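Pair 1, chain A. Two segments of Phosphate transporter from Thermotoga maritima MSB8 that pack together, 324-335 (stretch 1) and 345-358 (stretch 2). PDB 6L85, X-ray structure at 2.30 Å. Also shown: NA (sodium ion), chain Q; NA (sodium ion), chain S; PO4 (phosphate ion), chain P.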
# COMPACT_ATOMS: atom_id res chain seq x y z
N PHE A 324 15.22 3.52 15.77
CA PHE A 324 13.90 4.07 15.47
C PHE A 324 13.98 5.55 15.10
O PHE A 324 13.42 5.98 14.08
CB PHE A 324 12.99 3.86 16.69
CG PHE A 324 11.57 4.33 16.50
CD1 PHE A 324 10.60 3.46 15.99
CD2 PHE A 324 11.18 5.61 16.88
CE1 PHE A 324 9.28 3.88 15.84
CE2 PHE A 324 9.87 6.03 16.74
CZ PHE A 324 8.91 5.15 16.22
N THR A 325 14.65 6.35 15.95
CA THR A 325 14.76 7.80 15.73
C THR A 325 15.57 8.13 14.47
O THR A 325 15.20 9.03 13.71
CB THR A 325 15.38 8.45 16.98
OG1 THR A 325 14.48 8.30 18.08
CG2 THR A 325 15.67 9.95 16.77
N VAL A 326 16.66 7.41 14.25
CA VAL A 326 17.52 7.64 13.09
C VAL A 326 16.75 7.39 11.80
O VAL A 326 16.80 8.18 10.85
CB VAL A 326 18.77 6.75 13.17
CG1 VAL A 326 19.47 6.61 11.79
CG2 VAL A 326 19.73 7.27 14.22
N ASP A 327 16.03 6.27 11.76
CA ASP A 327 15.23 5.94 10.58
C ASP A 327 14.14 6.96 10.35
O ASP A 327 13.95 7.44 9.22
CB ASP A 327 14.61 4.56 10.74
CG ASP A 327 15.62 3.45 10.68
OD1 ASP A 327 16.74 3.67 10.16
OD2 ASP A 327 15.28 2.33 11.14
N PHE A 328 13.35 7.27 11.39
CA PHE A 328 12.28 8.25 11.22
C PHE A 328 12.83 9.55 10.65
O PHE A 328 12.27 10.10 9.67
CB PHE A 328 11.56 8.51 12.53
CG PHE A 328 10.35 9.40 12.37
CD1 PHE A 328 10.48 10.78 12.33
CD2 PHE A 328 9.09 8.85 12.19
CE1 PHE A 328 9.37 11.60 12.15
CE2 PHE A 328 7.98 9.64 12.03
CZ PHE A 328 8.11 11.03 12.00
N SER A 329 13.91 10.07 11.24
CA SER A 329 14.44 11.36 10.80
C SER A 329 14.99 11.29 9.39
O SER A 329 14.83 12.24 8.61
CB SER A 329 15.52 11.85 11.77
OG SER A 329 15.03 11.80 13.10
N THR A 330 15.67 10.19 9.06
CA THR A 330 16.19 10.02 7.71
C THR A 330 15.07 10.02 6.69
O THR A 330 15.12 10.75 5.68
CB THR A 330 16.96 8.71 7.62
OG1 THR A 330 18.07 8.78 8.51
CG2 THR A 330 17.44 8.47 6.19
N ALA A 331 14.04 9.21 6.94
CA ALA A 331 12.96 9.05 5.98
C ALA A 331 12.19 10.35 5.81
O ALA A 331 11.84 10.72 4.68
CB ALA A 331 12.02 7.93 6.42
N THR A 332 11.92 11.05 6.91
CA THR A 332 11.26 12.35 6.83
C THR A 332 12.07 13.34 6.00
O THR A 332 11.53 13.99 5.10
CB THR A 332 11.03 12.90 8.23
OG1 THR A 332 10.37 11.90 9.02
CG2 THR A 332 10.19 14.19 8.17
N THR A 333 13.37 13.47 6.31
CA THR A 333 14.20 14.38 5.53
C THR A 333 14.14 14.05 4.05
O THR A 333 13.97 14.94 3.20
CB THR A 333 15.65 14.31 6.04
OG1 THR A 333 15.67 14.58 7.44
CG2 THR A 333 16.54 15.32 5.31
N VAL A 334 14.25 12.75 3.72
CA VAL A 334 14.40 12.33 2.34
C VAL A 334 13.08 12.52 1.59
O VAL A 334 13.07 12.96 0.44
CB VAL A 334 14.91 10.88 2.28
CG1 VAL A 334 14.74 10.27 0.87
CG2 VAL A 334 16.38 10.81 2.74
N LEU A 335 11.95 12.22 2.24
CA LEU A 335 10.64 12.41 1.63
C LEU A 335 10.36 13.88 1.38
O LEU A 335 9.80 14.24 0.34
CB LEU A 335 9.54 11.81 2.52
CG LEU A 335 8.89 10.48 2.16
CD1 LEU A 335 7.64 10.24 2.99
CD2 LEU A 335 8.57 10.37 0.66
N SER A 345 21.44 12.86 -1.07
CA SER A 345 22.13 11.64 -0.69
C SER A 345 21.50 11.08 0.58
O SER A 345 21.51 11.73 1.62
CB SER A 345 23.62 11.87 -0.47
OG SER A 345 24.20 10.69 0.06
N THR A 346 20.95 9.85 0.49
CA THR A 346 20.37 9.22 1.67
C THR A 346 21.46 8.67 2.58
O THR A 346 21.26 8.59 3.79
CB THR A 346 19.39 8.11 1.27
OG1 THR A 346 20.10 7.05 0.62
CG2 THR A 346 18.33 8.65 0.30
N THR A 347 22.59 8.25 2.01
CA THR A 347 23.76 7.85 2.80
C THR A 347 24.19 8.95 3.77
O THR A 347 24.32 8.72 4.99
CB THR A 347 24.90 7.51 1.84
OG1 THR A 347 24.40 6.67 0.78
CG2 THR A 347 26.03 6.83 2.58
N HIS A 348 24.40 10.18 3.25
CA HIS A 348 24.86 11.28 4.09
C HIS A 348 23.79 11.70 5.08
O HIS A 348 24.12 12.10 6.21
CB HIS A 348 25.27 12.48 3.24
CG HIS A 348 26.33 12.15 2.24
ND1 HIS A 348 26.61 12.95 1.16
CD2 HIS A 348 27.13 11.06 2.12
CE1 HIS A 348 27.56 12.39 0.43
NE2 HIS A 348 27.89 11.24 0.99
N VAL A 349 22.52 11.59 4.70
CA VAL A 349 21.45 11.91 5.65
C VAL A 349 21.43 10.89 6.78
O VAL A 349 21.20 11.25 7.94
CB VAL A 349 20.09 11.99 4.95
CG1 VAL A 349 18.97 12.07 5.97
CG2 VAL A 349 20.05 13.22 4.02
N VAL A 350 21.66 9.61 6.48
CA VAL A 350 21.66 8.63 7.56
C VAL A 350 22.81 8.92 8.51
O VAL A 350 22.65 8.90 9.74
CB VAL A 350 21.76 7.19 7.02
CG1 VAL A 350 21.80 6.23 8.18
CG2 VAL A 350 20.57 6.84 6.20
N VAL A 351 23.99 9.18 7.95
CA VAL A 351 25.15 9.54 8.76
C VAL A 351 24.83 10.74 9.65
O VAL A 351 25.13 10.75 10.85
CB VAL A 351 26.36 9.83 7.85
CG1 VAL A 351 27.43 10.64 8.60
CG2 VAL A 351 26.92 8.53 7.31
N GLY A 352 24.20 11.77 9.07
CA GLY A 352 23.79 12.91 9.87
C GLY A 352 22.86 12.52 11.01
O GLY A 352 23.03 12.97 12.14
N ALA A 353 21.85 11.70 10.72
CA ALA A 353 20.88 11.32 11.74
C ALA A 353 21.57 10.57 12.88
O ALA A 353 21.29 10.80 14.07
CB ALA A 353 19.76 10.49 11.12
N VAL A 354 22.49 9.67 12.53
CA VAL A 354 23.26 8.93 13.53
C VAL A 354 24.05 9.90 14.41
O VAL A 354 24.02 9.80 15.65
CB VAL A 354 24.19 7.91 12.85
CG1 VAL A 354 25.18 7.34 13.86
CG2 VAL A 354 23.38 6.78 12.22
N THR A 355 24.76 10.86 13.80
CA THR A 355 25.54 11.79 14.61
C THR A 355 24.62 12.64 15.49
O THR A 355 25.00 13.04 16.59
CB THR A 355 26.45 12.69 13.75
OG1 THR A 355 25.69 13.75 13.16
CG2 THR A 355 27.13 11.90 12.66
N GLY A 356 23.39 12.88 15.03
CA GLY A 356 22.46 13.66 15.83
C GLY A 356 21.90 12.91 17.04
O GLY A 356 21.56 13.54 18.05
N VAL A 357 21.76 11.59 16.95
CA VAL A 357 21.31 10.87 18.14
C VAL A 357 22.44 10.51 19.08
O VAL A 357 22.18 9.98 20.18
CB VAL A 357 20.59 9.52 17.92
CG1 VAL A 357 19.21 9.74 17.35
CG2 VAL A 357 21.46 8.57 17.09
N GLY A 358 23.67 10.75 18.69
CA GLY A 358 24.76 10.29 19.54
C GLY A 358 25.49 9.17 18.83
O GLY A 358 24.88 8.32 18.17
NA NA Q . 25.10 4.72 -0.45
NA NA S . 15.09 0.20 11.70
P PO4 P . 22.49 8.09 -2.17
O1 PO4 P . 23.31 8.18 -0.88
O2 PO4 P . 22.77 9.25 -3.11
O3 PO4 P . 21.02 8.11 -1.80
O4 PO4 P . 22.86 6.83 -2.94
O HOH W 1 25.06 3.23 1.41

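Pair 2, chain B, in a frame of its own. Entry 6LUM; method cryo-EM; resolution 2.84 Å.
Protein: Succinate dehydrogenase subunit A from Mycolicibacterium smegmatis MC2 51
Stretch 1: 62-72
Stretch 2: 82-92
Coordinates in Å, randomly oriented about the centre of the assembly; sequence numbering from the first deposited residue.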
# COMPACT_ATOMS: atom_id res chain seq x y z
N ASN B 62 9.90 23.98 38.13
CA ASN B 62 9.32 22.67 38.35
C ASN B 62 7.82 22.82 38.45
O ASN B 62 7.30 23.92 38.63
CB ASN B 62 9.87 22.02 39.63
CG ASN B 62 9.76 22.93 40.83
OD1 ASN B 62 9.36 24.08 40.71
ND2 ASN B 62 10.13 22.41 41.99
N TRP B 63 7.11 21.70 38.33
CA TRP B 63 5.66 21.80 38.34
C TRP B 63 5.09 22.20 39.69
O TRP B 63 3.90 22.50 39.76
CB TRP B 63 5.03 20.49 37.88
CG TRP B 63 5.53 19.29 38.58
CD1 TRP B 63 6.40 18.37 38.09
CD2 TRP B 63 5.15 18.83 39.88
NE1 TRP B 63 6.61 17.38 39.01
CE2 TRP B 63 5.86 17.64 40.12
CE3 TRP B 63 4.30 19.32 40.87
CZ2 TRP B 63 5.73 16.94 41.31
CZ3 TRP B 63 4.18 18.62 42.05
CH2 TRP B 63 4.89 17.44 42.26
N GLU B 64 5.90 22.23 40.75
CA GLU B 64 5.34 22.55 42.06
C GLU B 64 4.98 24.03 42.16
O GLU B 64 3.98 24.38 42.80
CB GLU B 64 6.33 22.17 43.16
CG GLU B 64 5.70 22.13 44.54
CD GLU B 64 5.71 23.48 45.23
OE1 GLU B 64 4.68 23.85 45.83
OE2 GLU B 64 6.75 24.17 45.19
N TRP B 65 5.76 24.90 41.53
CA TRP B 65 5.40 26.32 41.54
C TRP B 65 4.15 26.55 40.69
O TRP B 65 3.29 27.37 41.05
CB TRP B 65 6.57 27.16 41.04
CG TRP B 65 7.86 26.85 41.74
CD1 TRP B 65 8.01 26.40 43.02
CD2 TRP B 65 9.19 26.97 41.20
NE1 TRP B 65 9.34 26.23 43.31
CE2 TRP B 65 10.08 26.57 42.21
CE3 TRP B 65 9.70 27.36 39.96
CZ2 TRP B 65 11.46 26.57 42.02
CZ3 TRP B 65 11.07 27.37 39.79
CH2 TRP B 65 11.93 26.96 40.80
N HIS B 66 4.02 25.82 39.59
CA HIS B 66 2.79 25.86 38.81
C HIS B 66 1.59 25.42 39.64
O HIS B 66 0.53 26.05 39.60
CB HIS B 66 2.94 24.96 37.58
CG HIS B 66 1.89 25.18 36.54
ND1 HIS B 66 1.54 24.21 35.62
CD2 HIS B 66 1.12 26.26 36.26
CE1 HIS B 66 0.59 24.68 34.83
NE2 HIS B 66 0.32 25.92 35.19
N THR B 67 1.74 24.32 40.37
CA THR B 67 0.66 23.82 41.20
C THR B 67 0.27 24.84 42.27
O THR B 67 -0.92 25.08 42.51
CB THR B 67 1.06 22.50 41.84
OG1 THR B 67 1.21 21.51 40.82
CG2 THR B 67 0.02 22.04 42.81
N PHE B 68 1.26 25.45 42.91
CA PHE B 68 0.93 26.45 43.92
C PHE B 68 0.22 27.63 43.30
O PHE B 68 -0.70 28.19 43.90
CB PHE B 68 2.18 26.93 44.65
CG PHE B 68 1.93 28.15 45.50
CD1 PHE B 68 1.42 28.02 46.77
CD2 PHE B 68 2.19 29.42 45.02
CE1 PHE B 68 1.18 29.13 47.55
CE2 PHE B 68 1.95 30.53 45.79
CZ PHE B 68 1.45 30.38 47.06
N ASP B 69 0.64 28.05 42.11
CA ASP B 69 0.02 29.23 41.51
C ASP B 69 -1.40 28.94 41.07
O ASP B 69 -2.28 29.78 41.22
CB ASP B 69 0.86 29.73 40.35
CG ASP B 69 0.87 31.23 40.26
OD1 ASP B 69 1.90 31.78 39.83
OD2 ASP B 69 -0.13 31.85 40.66
N THR B 70 -1.65 27.74 40.53
CA THR B 70 -3.02 27.33 40.24
C THR B 70 -3.87 27.33 41.49
O THR B 70 -4.98 27.88 41.50
CB THR B 70 -3.02 25.94 39.61
OG1 THR B 70 -2.14 25.91 38.48
CG2 THR B 70 -4.41 25.57 39.15
N VAL B 71 -3.37 26.72 42.57
CA VAL B 71 -4.15 26.61 43.80
C VAL B 71 -4.46 27.99 44.37
O VAL B 71 -5.57 28.24 44.85
CB VAL B 71 -3.42 25.73 44.81
CG1 VAL B 71 -3.88 26.03 46.21
CG2 VAL B 71 -3.65 24.27 44.48
N LYS B 72 -3.49 28.90 44.35
CA LYS B 72 -3.74 30.22 44.89
C LYS B 72 -4.60 31.07 43.96
O LYS B 72 -5.33 31.94 44.44
CB LYS B 72 -2.43 30.95 45.18
CG LYS B 72 -2.62 32.16 46.07
CD LYS B 72 -1.43 33.09 46.01
CE LYS B 72 -1.20 33.60 44.61
NZ LYS B 72 -2.45 34.15 44.03
N ALA B 82 -6.47 17.10 41.89
CA ALA B 82 -6.70 17.39 40.48
C ALA B 82 -5.67 18.37 39.94
O ALA B 82 -5.20 18.22 38.81
CB ALA B 82 -8.11 17.92 40.28
N VAL B 83 -5.30 19.37 40.74
CA VAL B 83 -4.32 20.35 40.28
C VAL B 83 -2.96 19.68 40.07
O VAL B 83 -2.28 19.92 39.06
CB VAL B 83 -4.22 21.51 41.29
CG1 VAL B 83 -3.13 22.45 40.87
CG2 VAL B 83 -5.52 22.23 41.38
N GLU B 84 -2.55 18.86 41.04
CA GLU B 84 -1.34 18.06 40.91
C GLU B 84 -1.34 17.26 39.61
O GLU B 84 -0.37 17.31 38.85
CB GLU B 84 -1.24 17.12 42.10
CG GLU B 84 -0.08 16.16 42.06
CD GLU B 84 -0.09 15.21 43.25
OE1 GLU B 84 -1.00 15.32 44.09
OE2 GLU B 84 0.80 14.35 43.32
N ILE B 85 -2.41 16.50 39.38
CA ILE B 85 -2.46 15.67 38.19
C ILE B 85 -2.37 16.53 36.94
O ILE B 85 -1.64 16.19 36.00
CB ILE B 85 -3.74 14.81 38.20
CG1 ILE B 85 -3.69 13.82 39.35
CG2 ILE B 85 -3.88 14.06 36.90
CD1 ILE B 85 -4.92 12.98 39.48
N MET B 86 -3.07 17.66 36.93
CA MET B 86 -3.07 18.50 35.74
C MET B 86 -1.67 18.97 35.40
O MET B 86 -1.27 18.91 34.24
CB MET B 86 -3.99 19.71 35.92
CG MET B 86 -4.06 20.53 34.65
SD MET B 86 -5.08 22.00 34.70
CE MET B 86 -4.01 23.14 35.55
N CYS B 87 -0.91 19.43 36.38
CA CYS B 87 0.41 19.96 36.06
C CYS B 87 1.39 18.86 35.64
O CYS B 87 2.06 18.93 34.58
CB CYS B 87 0.94 20.75 37.24
SG CYS B 87 -0.19 22.06 37.73
N LYS B 88 1.50 17.82 36.47
CA LYS B 88 2.48 16.79 36.16
C LYS B 88 2.09 15.95 34.96
O LYS B 88 2.90 15.14 34.51
CB LYS B 88 2.72 15.90 37.37
CG LYS B 88 1.57 15.02 37.75
CD LYS B 88 1.89 14.25 39.01
CE LYS B 88 2.96 13.21 38.75
NZ LYS B 88 3.20 12.35 39.94
N GLU B 89 0.88 16.11 34.42
CA GLU B 89 0.58 15.60 33.09
C GLU B 89 0.61 16.70 32.04
O GLU B 89 0.60 16.39 30.85
CB GLU B 89 -0.78 14.91 33.08
CG GLU B 89 -0.89 13.75 34.03
CD GLU B 89 -1.83 12.67 33.52
OE1 GLU B 89 -2.27 12.77 32.36
OE2 GLU B 89 -2.11 11.72 34.27
N ALA B 90 0.65 17.96 32.46
CA ALA B 90 0.66 19.07 31.52
C ALA B 90 1.94 19.09 30.73
O ALA B 90 1.94 19.42 29.53
CB ALA B 90 0.50 20.38 32.28
N ILE B 91 3.05 18.79 31.39
CA ILE B 91 4.32 18.71 30.65
C ILE B 91 4.18 17.80 29.43
O ILE B 91 4.44 18.20 28.28
CB ILE B 91 5.47 18.25 31.56
CG1 ILE B 91 5.84 19.34 32.57
CG2 ILE B 91 6.66 17.88 30.73
CD1 ILE B 91 5.13 19.24 33.88
N ASP B 92 3.73 16.57 29.65
CA ASP B 92 3.63 15.61 28.57
C ASP B 92 2.48 15.93 27.62
O ASP B 92 2.52 15.54 26.45
CB ASP B 92 3.49 14.20 29.14
CG ASP B 92 3.89 13.12 28.17
OD1 ASP B 92 3.71 13.29 26.95
OD2 ASP B 92 4.41 12.08 28.63

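The sharpest difference lies at one matched position, Ala A353 and Cys B87, whose CA atoms superpose to 0.3 Å. In pair 1 this residue is a small surface against which a larger side chain rests: Val A326 is the knob, sitting among Val A350, Ala A353, Val A354 and Val A357. In pair 2 the knob comes from the second helix instead, and Cys B87 sits among Trp B63, His B66, Thr B67 and Thr B70.

The frame around this exchange is nearly the same. Fourteen central residues superpose with an RMSD of 0.4 Å. The helix axes approach to 8.8 Å in pair 1 and 9.2 Å in pair 2, with N-to-C directions 138° and 136° apart, and the buried areas are similar, 462 and 478 Å². Neither interface has a clear hydrogen bond across it.

Four matched positions keep both the residue and its side-chain placement: Thr A330 and Thr B67, Thr A333 and Thr B70, Val A334 and Val B71, Val A349 and Val B83. Thr A330 and Thr B67 have side-chain centres 0.4 Å apart and both adopt chi1 m, which lets each hydroxyl bond back to its own helix: Thr A330 OG1 to Val A326 O at 2.7 Å, Thr B67 OG1 to Trp B63 O at 3.1 Å. Their methyls remain free for packing. Thr A330 CG2 lies 3.9 Å from Val A349 CG1 and Thr B67 CG2 lies 3.7 Å from Val B83 CG1; in pair 1 Thr A330 CG2 also lies 3.5 Å from Val A350 CG2. Val A349 and Val B83, both t, each meet a second threonine: Val A349 CG1 is 4.0 Å from Thr A333 CB, and Val B83 CG1 is 3.7 Å from Thr B70 CB.

The exchange at Ala A353 and Cys B87 alters the neighbouring chemistry. Ala A353 CB is 3.5 Å from Thr A330 OG1; in pair 2 the sulfur reaches further, with Cys B87 SG 3.4 Å from Thr B67 OG1 and 3.5 Å from His B66 ND1. Cys B87 SG stands 4.0 Å from the His B66 ring centroid, 35° off the ring normal, an oblique sulfur-aromatic contact. Ser A329, matched to His B66, makes no such contact; its OG bonds to Thr A325 O at 2.8 Å.

Directly across from that position, Val A326 and Trp B63 match, with CA atoms 1.1 Å apart. Val A326 uses two methyls, CG1 at 3.9 Å from Val A354 CG2 and CG2 at 3.6 Å from Val A357 CG2. Trp B63 spreads a ring instead: Lys B88 CB lies over one face, 4.5 Å from Trp B63 NE1. Trp B63 CB also packs on Ile B91 CD1 at 4.2 Å and on Cys B87 CB at 4.1 Å.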